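Local coordinates for oligopeptide ABC transporter, periplasmic oligopeptide-binding protein, putative (Thermotoga maritima MSB8, PDB 5IPW) that probably binds oligopeptides in the periplasm and hands them to an ABC transporter for uptake, at residues D143-S148 against N218-L223; G325-K330 against A601-R606; E350-V355 against R431-G436; Y553-L558 against A576-I581. All blocks are in the same frame, centred on the assembly; numbering follows the deposited sequence.

How the interactions relate
The four contacts lie far apart in the single chain, and no two of them touch. Interaction 1 comes first along the chain and closes before interaction 2 opens. Interactions 3 and 4 follow one another inside the long loop that interaction 2 closes. Interaction 2 ties strand 326-333 to strand 599-602 in one mixed sheet. Interaction 3 joins helix 350-357 to a loop, and interaction 4 pairs helices 550-564 and 568-584. Interactions 3 and 4 are the nearest neighbours, with centres about 29 Å apart, while the centres of interactions 1 and 3 are about 59 Å apart. Each contact therefore joins parts in a different region of this solute-binding protein.

Interaction 1: D143-S148 against N218-L223; sequences DDITPS and NTWVDL
Asp222 OD2 is gripped by two backbone N-H groups just ahead of Trp220 and Val221, the pair that meets Asp144 and Ile145. Thr219 N donates to it at 3.2 Å, with an N-H...O angle of 160°, from above the carboxylate plane. The bond from Asn218 N to the same oxygen is weak. In return Thr219 OG1 accepts a weak bond from Val221 N. Thr219 and Asp222 thus form a capping box, with Thr219 as the N-cap of helix 220-227. The first turn of this helix packs on the loop between helices 129-140 and 151-154, near the surface of the protein. No hydrogen bond crosses the contact. Trp220 CG sits between the backbone N and the carbonyl carbon (chi1 68°), and Val221 CG2 lies over the centre of the indole, 3.8 Å above its plane. Asp144 CB fits against both residues, 3.6 Å from Trp220 CZ2 and 3.7 Å from Val221 CG2. The Asp144 carboxylate is turned 68° against the indole. Ile145 crosses the indole at about a right angle, with CG1 3.8 Å from Trp220 CZ3 and CD1 close to the same atom. An alanine in place of Trp220 would probably open a gap beside Asp144 CB and leave Ile145 CG1 and CD1 without their aromatic partner. The indole also touches Met205 and Ile208 of helix 205-209, as well as Pro200 and Met212. Val221 CG1 reaches the loop backbone, 4.0 Å from Ile145 CA.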
loop_
_atom_site.group_PDB
_atom_site.type_symbol
_atom_site.label_atom_id
_atom_site.label_comp_id
_atom_site.label_asym_id
_atom_site.label_seq_id
_atom_site.Cartn_x
_atom_site.Cartn_y
_atom_site.Cartn_z
ATOM N N ASP A 143 15.322 -16.848 -15.552
ATOM C CA ASP A 143 16.325 -15.771 -15.503
ATOM C C ASP A 143 16.281 -14.827 -16.705
ATOM O O ASP A 143 16.567 -13.645 -16.567
ATOM C CB ASP A 143 17.731 -16.359 -15.349
ATOM C CG ASP A 143 17.853 -17.300 -14.149
ATOM O OD1 ASP A 143 16.899 -17.399 -13.342
ATOM O OD2 ASP A 143 18.911 -17.950 -14.021
ATOM N N ASP A 144 15.917 -15.347 -17.874
ATOM C CA ASP A 144 15.793 -14.520 -19.074
ATOM C C ASP A 144 14.609 -13.566 -18.955
ATOM O O ASP A 144 14.753 -12.352 -19.127
ATOM C CB ASP A 144 15.609 -15.396 -20.313
ATOM C CG ASP A 144 16.818 -16.252 -20.607
ATOM O OD1 ASP A 144 17.858 -15.683 -20.995
ATOM O OD2 ASP A 144 16.724 -17.489 -20.461
ATOM N N ILE A 145 13.441 -14.130 -18.658
ATOM C CA ILE A 145 12.209 -13.356 -18.531
ATOM C C ILE A 145 12.290 -12.416 -17.336
ATOM O O ILE A 145 11.973 -11.231 -17.452
ATOM C CB ILE A 145 10.975 -14.276 -18.382
ATOM C CG1 ILE A 145 10.725 -15.035 -19.687
ATOM C CG2 ILE A 145 9.734 -13.470 -18.013
ATOM C CD1 ILE A 145 9.820 -16.241 -19.544
ATOM N N THR A 146 12.718 -12.956 -16.199
ATOM C CA THR A 146 12.799 -12.201 -14.954
ATOM C C THR A 146 14.229 -12.240 -14.393
ATOM O O THR A 146 14.549 -13.113 -13.579
ATOM C CB THR A 146 11.815 -12.778 -13.919
ATOM O OG1 THR A 146 10.525 -12.912 -14.520
ATOM C CG2 THR A 146 11.708 -11.879 -12.689
ATOM N N PRO A 147 15.095 -11.295 -14.821
ATOM C CA PRO A 147 16.486 -11.298 -14.333
ATOM C C PRO A 147 16.607 -10.963 -12.844
ATOM O O PRO A 147 17.454 -11.532 -12.157
ATOM C CB PRO A 147 17.180 -10.223 -15.190
ATOM C CG PRO A 147 16.221 -9.860 -16.275
ATOM C CD PRO A 147 14.849 -10.193 -15.769
ATOM N N SER A 148 15.765 -10.051 -12.357
ATOM C CA SER A 148 15.757 -9.673 -10.947
ATOM C C SER A 148 14.588 -10.341 -10.228
ATOM O O SER A 148 13.427 -10.071 -10.525
ATOM C CB SER A 148 15.675 -8.152 -10.798
ATOM O OG SER A 148 15.943 -7.763 -9.461
ATOM N N ASN A 218 13.380 -8.416 -30.663
ATOM C CA ASN A 218 14.792 -8.727 -30.914
ATOM C C ASN A 218 15.208 -10.055 -30.309
ATOM O O ASN A 218 16.027 -10.768 -30.876
ATOM C CB ASN A 218 15.707 -7.607 -30.403
ATOM C CG ASN A 218 15.914 -6.513 -31.438
ATOM O OD1 ASN A 218 16.535 -6.745 -32.475
ATOM N ND2 ASN A 218 15.393 -5.317 -31.166
ATOM N N THR A 219 14.647 -10.375 -29.151
ATOM C CA THR A 219 14.872 -11.666 -28.510
ATOM C C THR A 219 13.521 -12.329 -28.260
ATOM O O THR A 219 12.475 -11.734 -28.524
ATOM C CB THR A 219 15.684 -11.530 -27.201
ATOM O OG1 THR A 219 15.661 -12.772 -26.483
ATOM C CG2 THR A 219 15.141 -10.414 -26.300
ATOM N N TRP A 220 13.545 -13.574 -27.796
ATOM C CA TRP A 220 12.305 -14.310 -27.516
ATOM C C TRP A 220 11.620 -13.788 -26.275
ATOM O O TRP A 220 10.399 -13.872 -26.155
ATOM C CB TRP A 220 12.552 -15.823 -27.425
ATOM C CG TRP A 220 13.348 -16.270 -26.248
ATOM C CD1 TRP A 220 14.681 -16.540 -26.220
ATOM C CD2 TRP A 220 12.856 -16.529 -24.925
ATOM N NE1 TRP A 220 15.055 -16.944 -24.960
ATOM C CE2 TRP A 220 13.954 -16.946 -24.147
ATOM C CE3 TRP A 220 11.595 -16.444 -24.324
ATOM C CZ2 TRP A 220 13.831 -17.274 -22.798
ATOM C CZ3 TRP A 220 11.476 -16.772 -22.981
ATOM C CH2 TRP A 220 12.586 -17.179 -22.234
ATOM N N VAL A 221 12.415 -13.236 -25.367
ATOM C CA VAL A 221 11.895 -12.592 -24.165
ATOM C C VAL A 221 10.983 -11.416 -24.541
ATOM O O VAL A 221 9.960 -11.189 -23.891
ATOM C CB VAL A 221 13.042 -12.115 -23.240
ATOM C CG1 VAL A 221 12.499 -11.405 -22.011
ATOM C CG2 VAL A 221 13.905 -13.289 -22.799
ATOM N N ASP A 222 11.343 -10.691 -25.598
ATOM C CA ASP A 222 10.561 -9.536 -26.044
ATOM C C ASP A 222 9.192 -9.974 -26.531
ATOM O O ASP A 222 8.191 -9.312 -26.259
ATOM C CB ASP A 222 11.272 -8.785 -27.172
ATOM C CG ASP A 222 12.592 -8.172 -26.740
ATOM O OD1 ASP A 222 12.811 -7.970 -25.525
ATOM O OD2 ASP A 222 13.415 -7.892 -27.639
ATOM N N LEU A 223 9.163 -11.082 -27.265
ATOM C CA LEU A 223 7.913 -11.668 -27.732
ATOM C C LEU A 223 7.077 -12.146 -26.547
ATOM O O LEU A 223 5.875 -11.897 -26.502
ATOM C CB LEU A 223 8.177 -12.828 -28.698
ATOM C CG LEU A 223 6.954 -13.573 -29.254
ATOM C CD1 LEU A 223 6.001 -12.641 -29.991
ATOM C CD2 LEU A 223 7.386 -14.714 -30.166
#

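Interaction 2: G325-K330 against A601-R606; sequences GYRVLK and AKNNFR
Arg327 and Arg606 lay their guanidinium groups flat on each other. The centres are 3.7 Å apart and the planes differ by 10°. Arg606 NH2 sits over one face of the Arg327 group, and Ala601 CB lies over the opposite face, 3.5 Å from Arg327 NH1. The Arg327 chain runs extended from CG to NE, and the guanidinium edge meets two carbonyls in its own plane. Arg327 NH2 donates to Phe605 O at 2.8 Å, nearly straight at 167°. Arg327 NH1 donates to Lys602 O, reaching it from the opposite face of that carbonyl to Phe605 N. Arg606 is held in turn by NE and NH2, which both grip Asn603 O side-on. Its NH1 forms a salt bridge with Glu54, which would ease the repulsion between the two like charges. The backbones pair as well: Arg327 N gives to Ala601 O at 2.9 Å, and Ala601 N gives back to Arg327 O at 3.2 Å. Asn603 N closes the pairing on Gly325 O at 3.1 Å. A water links Tyr326 O to Asn603 ND2. Gly325 ends helix 311-324 in a Schellman motif, directly before its strand. The whole is an antiparallel strand pair of a mixed sheet, followed by the type I beta turn Lys602-Phe605 whose carbonyls the two arginines clamp.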
loop_
_atom_site.group_PDB
_atom_site.type_symbol
_atom_site.label_atom_id
_atom_site.label_comp_id
_atom_site.label_asym_id
_atom_site.label_seq_id
_atom_site.Cartn_x
_atom_site.Cartn_y
_atom_site.Cartn_z
ATOM N N GLY A 325 -22.882 16.984 -10.738
ATOM C CA GLY A 325 -23.674 15.774 -10.513
ATOM C C GLY A 325 -22.881 14.627 -9.901
ATOM O O GLY A 325 -23.084 13.466 -10.258
ATOM N N TYR A 326 -21.986 14.956 -8.973
ATOM C CA TYR A 326 -21.120 13.972 -8.348
ATOM C C TYR A 326 -20.889 14.318 -6.887
ATOM O O TYR A 326 -21.305 15.367 -6.419
ATOM C CB TYR A 326 -19.773 13.879 -9.086
ATOM C CG TYR A 326 -18.911 15.124 -8.999
ATOM C CD1 TYR A 326 -18.099 15.354 -7.902
ATOM C CD2 TYR A 326 -18.913 16.071 -10.028
ATOM C CE1 TYR A 326 -17.314 16.490 -7.823
ATOM C CE2 TYR A 326 -18.128 17.210 -9.962
ATOM C CZ TYR A 326 -17.336 17.423 -8.861
ATOM O OH TYR A 326 -16.573 18.562 -8.787
ATOM N N ARG A 327 -20.221 13.420 -6.173
ATOM C CA ARG A 327 -19.860 13.656 -4.784
ATOM C C ARG A 327 -18.370 13.445 -4.617
ATOM O O ARG A 327 -17.751 12.718 -5.390
ATOM C CB ARG A 327 -20.652 12.739 -3.841
ATOM C CG ARG A 327 -20.372 11.250 -3.976
ATOM C CD ARG A 327 -21.523 10.436 -3.396
ATOM N NE ARG A 327 -21.342 8.989 -3.519
ATOM C CZ ARG A 327 -21.427 8.312 -4.659
ATOM N NH1 ARG A 327 -21.665 8.943 -5.804
ATOM N NH2 ARG A 327 -21.259 6.995 -4.661
ATOM N N VAL A 328 -17.802 14.113 -3.620
ATOM C CA VAL A 328 -16.387 14.010 -3.321
ATOM C C VAL A 328 -16.219 13.079 -2.135
ATOM O O VAL A 328 -16.761 13.325 -1.054
ATOM C CB VAL A 328 -15.773 15.381 -2.984
ATOM C CG1 VAL A 328 -14.345 15.230 -2.483
ATOM C CG2 VAL A 328 -15.799 16.287 -4.207
ATOM N N LEU A 329 -15.452 12.017 -2.342
ATOM C CA LEU A 329 -15.232 11.025 -1.308
ATOM C C LEU A 329 -13.984 11.403 -0.525
ATOM O O LEU A 329 -12.906 11.598 -1.101
ATOM C CB LEU A 329 -15.119 9.628 -1.929
ATOM C CG LEU A 329 -16.380 9.235 -2.707
ATOM C CD1 LEU A 329 -16.106 8.090 -3.659
ATOM C CD2 LEU A 329 -17.511 8.880 -1.762
ATOM N N LYS A 330 -14.148 11.506 0.793
ATOM C CA LYS A 330 -13.092 11.975 1.685
ATOM C C LYS A 330 -12.148 10.842 2.059
ATOM O O LYS A 330 -11.982 10.522 3.236
ATOM C CB LYS A 330 -13.694 12.599 2.961
ATOM C CG LYS A 330 -13.937 14.098 2.889
ATOM C CD LYS A 330 -15.276 14.445 2.263
ATOM C CE LYS A 330 -15.393 15.943 2.010
ATOM N NZ LYS A 330 -16.591 16.261 1.182
ATOM N N ALA A 601 -17.223 10.325 -7.386
ATOM C CA ALA A 601 -18.121 9.366 -7.977
ATOM C C ALA A 601 -19.394 10.101 -8.328
ATOM O O ALA A 601 -19.935 10.819 -7.513
ATOM C CB ALA A 601 -18.417 8.249 -6.991
ATOM N N LYS A 602 -19.868 9.928 -9.547
ATOM C CA LYS A 602 -21.161 10.447 -9.919
ATOM C C LYS A 602 -22.217 9.947 -8.944
ATOM O O LYS A 602 -22.073 8.882 -8.351
ATOM C CB LYS A 602 -21.525 10.014 -11.338
ATOM C CG LYS A 602 -20.672 10.673 -12.410
ATOM C CD LYS A 602 -21.097 12.101 -12.691
ATOM C CE LYS A 602 -22.328 12.138 -13.577
ATOM N NZ LYS A 602 -22.551 13.528 -14.053
ATOM N N ASN A 603 -23.287 10.716 -8.799
ATOM C CA ASN A 603 -24.368 10.363 -7.891
ATOM C C ASN A 603 -25.073 9.059 -8.242
ATOM O O ASN A 603 -25.696 8.452 -7.373
ATOM C CB ASN A 603 -25.397 11.494 -7.828
ATOM C CG ASN A 603 -24.839 12.739 -7.185
ATOM O OD1 ASN A 603 -23.923 12.669 -6.370
ATOM N ND2 ASN A 603 -25.380 13.888 -7.554
ATOM N N ASN A 604 -24.982 8.641 -9.504
ATOM C CA ASN A 604 -25.594 7.387 -9.941
ATOM C C ASN A 604 -24.573 6.247 -10.055
ATOM O O ASN A 604 -24.874 5.181 -10.603
ATOM C CB ASN A 604 -26.336 7.585 -11.264
ATOM C CG ASN A 604 -25.405 7.792 -12.446
ATOM O OD1 ASN A 604 -24.304 8.343 -12.311
ATOM N ND2 ASN A 604 -25.851 7.351 -13.625
ATOM N N PHE A 605 -23.372 6.495 -9.535
ATOM C CA PHE A 605 -22.301 5.520 -9.519
ATOM C C PHE A 605 -22.137 5.034 -8.083
ATOM O O PHE A 605 -21.739 5.797 -7.198
ATOM C CB PHE A 605 -21.004 6.137 -10.034
ATOM C CG PHE A 605 -19.969 5.120 -10.405
ATOM C CD1 PHE A 605 -19.127 4.591 -9.445
ATOM C CD2 PHE A 605 -19.861 4.673 -11.715
ATOM C CE1 PHE A 605 -18.180 3.643 -9.786
ATOM C CE2 PHE A 605 -18.913 3.734 -12.066
ATOM C CZ PHE A 605 -18.068 3.218 -11.099
ATOM N N ARG A 606 -22.432 3.757 -7.864
ATOM C CA ARG A 606 -22.719 3.256 -6.531
ATOM C C ARG A 606 -21.793 2.145 -6.084
ATOM O O ARG A 606 -20.934 1.704 -6.846
ATOM C CB ARG A 606 -24.175 2.798 -6.493
ATOM C CG ARG A 606 -25.151 3.959 -6.479
ATOM C CD ARG A 606 -25.086 4.664 -5.136
ATOM N NE ARG A 606 -25.012 6.107 -5.267
ATOM C CZ ARG A 606 -24.842 6.952 -4.250
ATOM N NH1 ARG A 606 -24.715 6.510 -3.004
ATOM N NH2 ARG A 606 -24.800 8.260 -4.485
HETATM O O HOH W 1 -23.831 16.233 -6.340
#

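Interaction 3: E350-V355 against R431-G436; sequences EVLRKV and RLLPDG
Val351 and Leu433 join the start of helix 350-357 to a type I beta turn, Leu433 to Gly436. The turn lies in the loop between helix 410-420 and strand 440-445. The contact is chiefly apolar. Val351 CG1 lies anti to the backbone N (chi1 179°) and points at the loop, 3.9 Å from Leu433 CB. The same methyl is 4.0 Å from Pro434 CD, and it also touches Leu433 CD1. Leu433 uses its other methyl one helical turn further on, where CD2 comes 4.1 Å from Val355 CG2. The two side chains cross there at roughly a right angle. Leu352 CD2 is a looser neighbour of that methyl, at 4.4 Å. Leu433 also touches Leu439, just before strand 440-445.

No hydrogen bond crosses between the segments. Lys354 N and Val355 N make helical bonds to Glu350 O and Val351 O. Ahead of them, Asp349 OD1 accepts a bond from Val351 N. On the same helix, Glu350 OE2 takes a weak bond from Arg353 NH1 as part of a salt bridge. In the turn, Gly436 N donates to Leu433 O at 2.8 Å.

Asp435 brings a carboxylate up to the helix. This group is held by a salt bridge to Arg437, and Asp435 OD2 rests 3.7 Å from the methyl Val351 CG2.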
loop_
_atom_site.group_PDB
_atom_site.type_symbol
_atom_site.label_atom_id
_atom_site.label_comp_id
_atom_site.label_asym_id
_atom_site.label_seq_id
_atom_site.Cartn_x
_atom_site.Cartn_y
_atom_site.Cartn_z
ATOM N N GLU A 350 28.664 15.040 22.448
ATOM C CA GLU A 350 28.208 14.265 23.601
ATOM C C GLU A 350 27.186 14.998 24.482
ATOM O O GLU A 350 26.360 14.369 25.144
ATOM C CB GLU A 350 29.425 13.882 24.445
ATOM C CG GLU A 350 29.264 12.603 25.250
ATOM C CD GLU A 350 30.568 11.828 25.361
ATOM O OE1 GLU A 350 31.627 12.460 25.580
ATOM O OE2 GLU A 350 30.535 10.585 25.220
ATOM N N VAL A 351 27.249 16.324 24.490
ATOM C CA VAL A 351 26.361 17.135 25.317
ATOM C C VAL A 351 24.954 17.130 24.729
ATOM O O VAL A 351 23.988 16.829 25.431
ATOM C CB VAL A 351 26.880 18.588 25.455
ATOM C CG1 VAL A 351 25.933 19.438 26.291
ATOM C CG2 VAL A 351 28.267 18.602 26.076
ATOM N N LEU A 352 24.846 17.472 23.446
ATOM C CA LEU A 352 23.572 17.386 22.719
ATOM C C LEU A 352 23.008 15.962 22.696
ATOM O O LEU A 352 21.813 15.762 22.887
ATOM C CB LEU A 352 23.722 17.896 21.283
ATOM C CG LEU A 352 23.623 19.404 21.053
ATOM C CD1 LEU A 352 24.032 19.739 19.625
ATOM C CD2 LEU A 352 22.217 19.902 21.322
ATOM N N ARG A 353 23.859 14.971 22.466
ATOM C CA ARG A 353 23.396 13.591 22.489
ATOM C C ARG A 353 22.593 13.326 23.758
ATOM O O ARG A 353 21.492 12.793 23.685
ATOM C CB ARG A 353 24.558 12.601 22.398
ATOM C CG ARG A 353 24.100 11.163 22.207
ATOM C CD ARG A 353 25.222 10.180 22.457
ATOM N NE ARG A 353 26.341 10.443 21.562
ATOM C CZ ARG A 353 27.628 10.279 21.864
ATOM N NH1 ARG A 353 28.010 9.845 23.064
ATOM N NH2 ARG A 353 28.550 10.557 20.949
ATOM N N LYS A 354 23.158 13.704 24.907
ATOM C CA LYS A 354 22.522 13.505 26.220
ATOM C C LYS A 354 21.144 14.154 26.309
ATOM O O LYS A 354 20.168 13.501 26.679
ATOM C CB LYS A 354 23.415 14.048 27.343
ATOM C CG LYS A 354 24.470 13.067 27.839
ATOM C CD LYS A 354 23.958 12.175 28.969
ATOM C CE LYS A 354 24.221 12.768 30.350
ATOM N NZ LYS A 354 23.465 14.027 30.601
ATOM N N VAL A 355 21.075 15.439 25.968
ATOM C CA VAL A 355 19.805 16.164 25.912
ATOM C C VAL A 355 18.804 15.473 24.977
ATOM O O VAL A 355 17.629 15.320 25.323
ATOM C CB VAL A 355 20.023 17.618 25.446
ATOM C CG1 VAL A 355 18.707 18.292 25.061
ATOM C CG2 VAL A 355 20.740 18.416 26.530
ATOM N N ARG A 431 17.270 28.943 26.524
ATOM C CA ARG A 431 17.932 28.303 27.656
ATOM C C ARG A 431 19.317 27.783 27.255
ATOM O O ARG A 431 19.805 28.107 26.164
ATOM C CB ARG A 431 17.034 27.252 28.332
ATOM C CG ARG A 431 16.399 26.198 27.453
ATOM C CD ARG A 431 15.470 25.340 28.306
ATOM N NE ARG A 431 14.171 25.978 28.559
ATOM C CZ ARG A 431 13.422 25.805 29.653
ATOM N NH1 ARG A 431 13.821 25.024 30.658
ATOM N NH2 ARG A 431 12.255 26.432 29.752
ATOM N N LEU A 432 19.966 27.030 28.145
ATOM C CA LEU A 432 21.382 26.705 27.994
ATOM C C LEU A 432 21.686 25.243 28.301
ATOM O O LEU A 432 21.017 24.616 29.125
ATOM C CB LEU A 432 22.224 27.582 28.929
ATOM C CG LEU A 432 22.062 29.105 28.867
ATOM C CD1 LEU A 432 22.783 29.738 30.045
ATOM C CD2 LEU A 432 22.565 29.695 27.555
ATOM N N LEU A 433 22.723 24.722 27.649
ATOM C CA LEU A 433 23.181 23.355 27.879
ATOM C C LEU A 433 24.016 23.318 29.164
ATOM O O LEU A 433 24.444 24.367 29.643
ATOM C CB LEU A 433 24.020 22.868 26.688
ATOM C CG LEU A 433 23.406 22.955 25.287
ATOM C CD1 LEU A 433 24.439 22.592 24.234
ATOM C CD2 LEU A 433 22.188 22.055 25.164
ATOM N N PRO A 434 24.275 22.113 29.713
ATOM C CA PRO A 434 25.133 21.974 30.900
ATOM C C PRO A 434 26.518 22.626 30.813
ATOM O O PRO A 434 27.146 22.831 31.851
ATOM C CB PRO A 434 25.295 20.460 31.044
ATOM C CG PRO A 434 24.050 19.900 30.461
ATOM C CD PRO A 434 23.674 20.822 29.329
ATOM N N ASP A 435 27.002 22.930 29.608
ATOM C CA ASP A 435 28.290 23.614 29.457
ATOM C C ASP A 435 28.141 25.119 29.186
ATOM O O ASP A 435 29.103 25.788 28.798
ATOM C CB ASP A 435 29.159 22.931 28.382
ATOM C CG ASP A 435 28.558 23.000 26.975
ATOM O OD1 ASP A 435 27.613 23.785 26.728
ATOM O OD2 ASP A 435 29.054 22.255 26.104
ATOM N N GLY A 436 26.943 25.655 29.389
ATOM C CA GLY A 436 26.719 27.078 29.191
ATOM C C GLY A 436 26.502 27.504 27.752
ATOM O O GLY A 436 26.291 28.692 27.484
#

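Interaction 4: Y553-L558 against A576-I581; sequences YRLVDL and AEATKI
Leu555 and Ile581 lie alongside each other, running opposite ways, with Leu555 CG 3.7 Å from Ile581 CG2. Leu555 CD1 touches the same methyl. Its other methyl, CD2, lies on the neighbouring backbone, 3.7 Å from Ala578 CA. Leu558 is directed toward the partner helix, and its CD1 sits 3.8 Å from Ala578 CB. That methyl also meets Glu577 CB at 3.7 Å and Ile581 CD1 at 4.1 Å. Ile581 CG1 is anti to the carbonyl carbon (chi1 -75°), and CD1 beyond it also reaches Arg554 CB at 4.0 Å. An alanine in place of Leu555 would probably open a gap against Ala578 and leave Ile581 CG2 without its main partner across the contact.

Further out, Trp587 touches both Leu555 and Ile581, and Phe508 touches Ala578. The Arg554 chain bends away from the interface, and its guanidinium forms salt bridges with Asp557 and Glu550. On the far side of its helix, Tyr553 stacks on Tyr529 of helix 523-534. No hydrogen bond links the two segments.

The small side chain of Ala578 lets the backbones come near, with Leu555 CA and Ala578 CA 6.0 Å apart. The axes of segments 553-558 and 576-581 pass 9.9 Å apart, at a signed crossing angle of -163°. This is the packing of an antiparallel alpha-alpha hairpin, formed here by helices 550-564 and 568-584.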
loop_
_atom_site.group_PDB
_atom_site.type_symbol
_atom_site.label_atom_id
_atom_site.label_comp_id
_atom_site.label_asym_id
_atom_site.label_seq_id
_atom_site.Cartn_x
_atom_site.Cartn_y
_atom_site.Cartn_z
ATOM N N TYR A 553 16.653 -2.363 20.902
ATOM C CA TYR A 553 16.969 -3.777 20.680
ATOM C C TYR A 553 15.726 -4.652 20.798
ATOM O O TYR A 553 15.675 -5.749 20.236
ATOM C CB TYR A 553 18.016 -4.277 21.680
ATOM C CG TYR A 553 19.450 -3.835 21.439
ATOM C CD1 TYR A 553 19.944 -3.605 20.153
ATOM C CD2 TYR A 553 20.335 -3.695 22.508
ATOM C CE1 TYR A 553 21.259 -3.221 19.948
ATOM C CE2 TYR A 553 21.650 -3.313 22.310
ATOM C CZ TYR A 553 22.109 -3.078 21.028
ATOM O OH TYR A 553 23.414 -2.701 20.824
ATOM N N ARG A 554 14.739 -4.168 21.549
ATOM C CA ARG A 554 13.480 -4.879 21.747
ATOM C C ARG A 554 12.619 -4.839 20.485
ATOM O O ARG A 554 12.081 -5.866 20.061
ATOM C CB ARG A 554 12.720 -4.287 22.950
ATOM C CG ARG A 554 12.131 -5.319 23.907
ATOM C CD ARG A 554 13.120 -6.423 24.271
ATOM N NE ARG A 554 14.489 -5.924 24.446
ATOM C CZ ARG A 554 15.594 -6.663 24.334
ATOM N NH1 ARG A 554 15.529 -7.960 24.045
ATOM N NH2 ARG A 554 16.783 -6.098 24.510
ATOM N N LEU A 555 12.496 -3.653 19.888
ATOM C CA LEU A 555 11.777 -3.490 18.617
ATOM C C LEU A 555 12.291 -4.428 17.527
ATOM O O LEU A 555 11.520 -4.877 16.683
ATOM C CB LEU A 555 11.857 -2.046 18.118
ATOM C CG LEU A 555 10.887 -1.056 18.752
ATOM C CD1 LEU A 555 11.245 0.361 18.338
ATOM C CD2 LEU A 555 9.448 -1.365 18.372
ATOM N N VAL A 556 13.589 -4.721 17.543
ATOM C CA VAL A 556 14.157 -5.680 16.600
ATOM C C VAL A 556 13.563 -7.052 16.877
ATOM O O VAL A 556 13.064 -7.706 15.966
ATOM C CB VAL A 556 15.695 -5.756 16.697
ATOM C CG1 VAL A 556 16.245 -6.840 15.785
ATOM C CG2 VAL A 556 16.323 -4.413 16.348
ATOM N N ASP A 557 13.614 -7.473 18.140
ATOM C CA ASP A 557 13.091 -8.777 18.561
ATOM C C ASP A 557 11.641 -8.965 18.135
ATOM O O ASP A 557 11.263 -10.031 17.632
ATOM C CB ASP A 557 13.199 -8.935 20.080
ATOM C CG ASP A 557 14.627 -9.123 20.549
ATOM O OD1 ASP A 557 15.342 -9.963 19.961
ATOM O OD2 ASP A 557 15.028 -8.435 21.512
ATOM N N LEU A 558 10.844 -7.918 18.339
ATOM C CA LEU A 558 9.451 -7.908 17.915
ATOM C C LEU A 558 9.321 -8.179 16.421
ATOM O O LEU A 558 8.533 -9.033 16.012
ATOM C CB LEU A 558 8.785 -6.570 18.258
ATOM C CG LEU A 558 8.564 -6.248 19.742
ATOM C CD1 LEU A 558 7.804 -4.938 19.884
ATOM C CD2 LEU A 558 7.816 -7.363 20.459
ATOM N N ALA A 576 1.073 -4.305 18.643
ATOM C CA ALA A 576 0.649 -3.532 19.809
ATOM C C ALA A 576 1.853 -3.134 20.661
ATOM O O ALA A 576 1.990 -1.976 21.043
ATOM C CB ALA A 576 -0.346 -4.329 20.642
ATOM N N GLU A 577 2.729 -4.099 20.926
ATOM C CA GLU A 577 3.932 -3.866 21.737
ATOM C C GLU A 577 4.874 -2.858 21.079
ATOM O O GLU A 577 5.420 -1.972 21.741
ATOM C CB GLU A 577 4.701 -5.167 21.953
ATOM C CG GLU A 577 3.851 -6.346 22.386
ATOM C CD GLU A 577 4.646 -7.370 23.157
ATOM O OE1 GLU A 577 5.219 -7.002 24.201
ATOM O OE2 GLU A 577 4.698 -8.539 22.722
ATOM N N ALA A 578 5.069 -3.014 19.773
ATOM C CA ALA A 578 5.912 -2.113 19.004
ATOM C C ALA A 578 5.419 -0.679 19.111
ATOM O O ALA A 578 6.197 0.240 19.363
ATOM C CB ALA A 578 5.933 -2.546 17.549
ATOM N N THR A 579 4.120 -0.497 18.920
ATOM C CA THR A 579 3.517 0.828 18.981
ATOM C C THR A 579 3.500 1.364 20.413
ATOM O O THR A 579 3.455 2.573 20.620
ATOM C CB THR A 579 2.086 0.817 18.415
ATOM O OG1 THR A 579 1.297 -0.157 19.113
ATOM C CG2 THR A 579 2.106 0.490 16.937
ATOM N N LYS A 580 3.513 0.458 21.390
ATOM C CA LYS A 580 3.659 0.834 22.796
ATOM C C LYS A 580 5.029 1.463 22.966
ATOM O O LYS A 580 5.153 2.598 23.406
ATOM C CB LYS A 580 3.509 -0.394 23.719
ATOM C CG LYS A 580 3.653 -0.107 25.212
ATOM C CD LYS A 580 3.857 -1.376 26.028
ATOM C CE LYS A 580 4.343 -1.046 27.432
ATOM N NZ LYS A 580 4.522 -2.252 28.290
ATOM N N ILE A 581 6.057 0.718 22.582
ATOM C CA ILE A 581 7.429 1.202 22.651
ATOM C C ILE A 581 7.569 2.590 22.003
ATOM O O ILE A 581 8.022 3.536 22.642
ATOM C CB ILE A 581 8.396 0.180 22.022
ATOM C CG1 ILE A 581 8.583 -0.998 22.991
ATOM C CG2 ILE A 581 9.722 0.842 21.681
ATOM C CD1 ILE A 581 9.352 -2.184 22.437
#